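Local coordinates for protein glutathione S-transferase enzyme with thioredoxin-like domain (Bradyrhizobium sp., PDB 4MF7) that probably catalyses the conjugation of glutathione to electrophilic substrates, as a glutathione transferase with a thioredoxin-like N-terminal domain, at residues I72-K76 with D77-T81. Numbering follows the deposited sequence.
Sequences IDFGK and DHQKT
Two backbone N-H groups grip Asp73 O from opposite faces of its carbonyl plane: His78 N at 2.9 Å and, more loosely, Lys76 N at 3.3 Å. Inside the His78 bond, Asp77 N donates to Phe74 O (3.0 Å) from above the carbonyl plane, giving the paired 6→1 and 5→2 bonds of a Schellman motif, with Asp77 left-handed (phi 57°). A water ties Asp73 N, which donates to it, to ND1 of the His78 imidazole. Lys76 CB sits over the centre of one face of that ring, 3.9 Å from the centroid, and the extended chain runs on beside it. The turn links strand 67-71, outermost in this chain's thioredoxin-like sheet, to helix 82-87, where Thr81 OG1 caps Phe84 N and donates to His78 O. Gln79 lays its amide almost flat on the Phe74 ring, the planes 12° apart and Gln79 CD 3.4 Å from Phe74 CD2. Its chi2 bend (-80°) folds the amide back across the face, while CB makes a CH-pi contact farther along. An alanine in place of Phe74 would probably leave the Gln79 amide without its flat support and free to swing. Gln79 OE1, buried against Phe74 CA, has no hydrogen-bond partner in the model.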
loop_
_atom_site.group_PDB
_atom_site.type_symbol
_atom_site.label_atom_id
_atom_site.label_comp_id
_atom_site.label_asym_id
_atom_site.label_seq_id
_atom_site.Cartn_x
_atom_site.Cartn_y
_atom_site.Cartn_z
ATOM N N ILE A 72 -5.668 11.132 -18.288
ATOM C CA ILE A 72 -5.142 10.009 -19.035
ATOM C C ILE A 72 -6.358 9.238 -19.557
ATOM O O ILE A 72 -7.126 8.689 -18.779
ATOM C CB ILE A 72 -4.244 9.142 -18.126
ATOM C CG1 ILE A 72 -3.103 9.994 -17.535
ATOM C CG2 ILE A 72 -3.679 7.950 -18.876
ATOM C CD1 ILE A 72 -2.197 10.665 -18.532
ATOM N N ASP A 73 -6.553 9.251 -20.873
ATOM C CA ASP A 73 -7.770 8.682 -21.486
ATOM C C ASP A 73 -7.648 7.162 -21.627
ATOM O O ASP A 73 -7.025 6.661 -22.570
ATOM C CB ASP A 73 -8.029 9.347 -22.853
ATOM C CG ASP A 73 -9.433 9.078 -23.409
ATOM O OD1 ASP A 73 -10.140 8.173 -22.911
ATOM O OD2 ASP A 73 -9.819 9.782 -24.372
ATOM N N PHE A 74 -8.243 6.439 -20.678
ATOM C CA PHE A 74 -8.272 4.967 -20.706
ATOM C C PHE A 74 -9.184 4.447 -21.827
ATOM O O PHE A 74 -8.970 3.357 -22.346
ATOM C CB PHE A 74 -8.704 4.390 -19.343
ATOM C CG PHE A 74 -7.592 4.323 -18.328
ATOM C CD1 PHE A 74 -6.868 5.465 -17.979
ATOM C CD2 PHE A 74 -7.277 3.123 -17.705
ATOM C CE1 PHE A 74 -5.837 5.397 -17.047
ATOM C CE2 PHE A 74 -6.259 3.053 -16.766
ATOM C CZ PHE A 74 -5.539 4.190 -16.433
ATOM N N GLY A 75 -10.183 5.247 -22.205
ATOM C CA GLY A 75 -11.047 4.940 -23.350
ATOM C C GLY A 75 -10.302 4.825 -24.672
ATOM O O GLY A 75 -10.765 4.142 -25.583
ATOM N N LYS A 76 -9.151 5.494 -24.780
ATOM C CA LYS A 76 -8.289 5.395 -25.962
ATOM C C LYS A 76 -7.018 4.593 -25.688
ATOM O O LYS A 76 -6.073 4.635 -26.483
ATOM C CB LYS A 76 -7.929 6.797 -26.466
ATOM C CG LYS A 76 -9.138 7.603 -26.911
ATOM C CD LYS A 76 -8.727 8.932 -27.514
ATOM C CE LYS A 76 -9.948 9.719 -27.956
ATOM N NZ LYS A 76 -9.553 10.980 -28.639
ATOM N N ASP A 77 -6.998 3.864 -24.571
ATOM C CA ASP A 77 -5.827 3.083 -24.135
ATOM C C ASP A 77 -4.550 3.927 -23.968
ATOM O O ASP A 77 -3.427 3.437 -24.174
ATOM C CB ASP A 77 -5.569 1.902 -25.094
ATOM C CG ASP A 77 -6.591 0.783 -24.947
ATOM O OD1 ASP A 77 -7.599 0.959 -24.228
ATOM O OD2 ASP A 77 -6.375 -0.284 -25.561
ATOM N N HIS A 78 -4.702 5.189 -23.575
ATOM C CA HIS A 78 -3.525 6.055 -23.446
ATOM C C HIS A 78 -2.589 5.609 -22.316
ATOM O O HIS A 78 -1.397 5.871 -22.387
ATOM C CB HIS A 78 -3.907 7.527 -23.311
ATOM C CG HIS A 78 -4.307 8.163 -24.612
ATOM N ND1 HIS A 78 -5.088 9.297 -24.677
ATOM C CD2 HIS A 78 -4.049 7.814 -25.896
ATOM C CE1 HIS A 78 -5.282 9.626 -25.942
ATOM N NE2 HIS A 78 -4.666 8.741 -26.701
ATOM N N GLN A 79 -3.128 4.913 -21.307
ATOM C CA GLN A 79 -2.299 4.288 -20.254
ATOM C C GLN A 79 -1.389 3.148 -20.756
ATOM O O GLN A 79 -0.464 2.749 -20.059
ATOM C CB GLN A 79 -3.181 3.782 -19.087
ATOM C CG GLN A 79 -3.770 2.380 -19.250
ATOM C CD GLN A 79 -5.007 2.336 -20.139
ATOM O OE1 GLN A 79 -5.314 3.290 -20.861
ATOM N NE2 GLN A 79 -5.724 1.220 -20.087
ATOM N N LYS A 80 -1.676 2.615 -21.945
ATOM C CA LYS A 80 -0.850 1.573 -22.574
ATOM C C LYS A 80 0.149 2.124 -23.589
ATOM O O LYS A 80 0.862 1.351 -24.231
ATOM C CB LYS A 80 -1.732 0.552 -23.294
ATOM C CG LYS A 80 -2.789 -0.131 -22.440
ATOM C CD LYS A 80 -3.666 -1.016 -23.329
ATOM C CE LYS A 80 -5.024 -1.329 -22.707
ATOM N NZ LYS A 80 -5.025 -2.592 -21.923
ATOM N N THR A 81 0.213 3.447 -23.748
ATOM C CA THR A 81 1.136 4.043 -24.717
ATOM C C THR A 81 2.550 3.934 -24.177
ATOM O O THR A 81 2.738 3.878 -22.955
ATOM C CB THR A 81 0.816 5.520 -25.002
ATOM O OG1 THR A 81 0.957 6.299 -23.794
ATOM C CG2 THR A 81 -0.606 5.659 -25.572
HETATM O O HOH W 1 -5.038 11.075 -22.724
#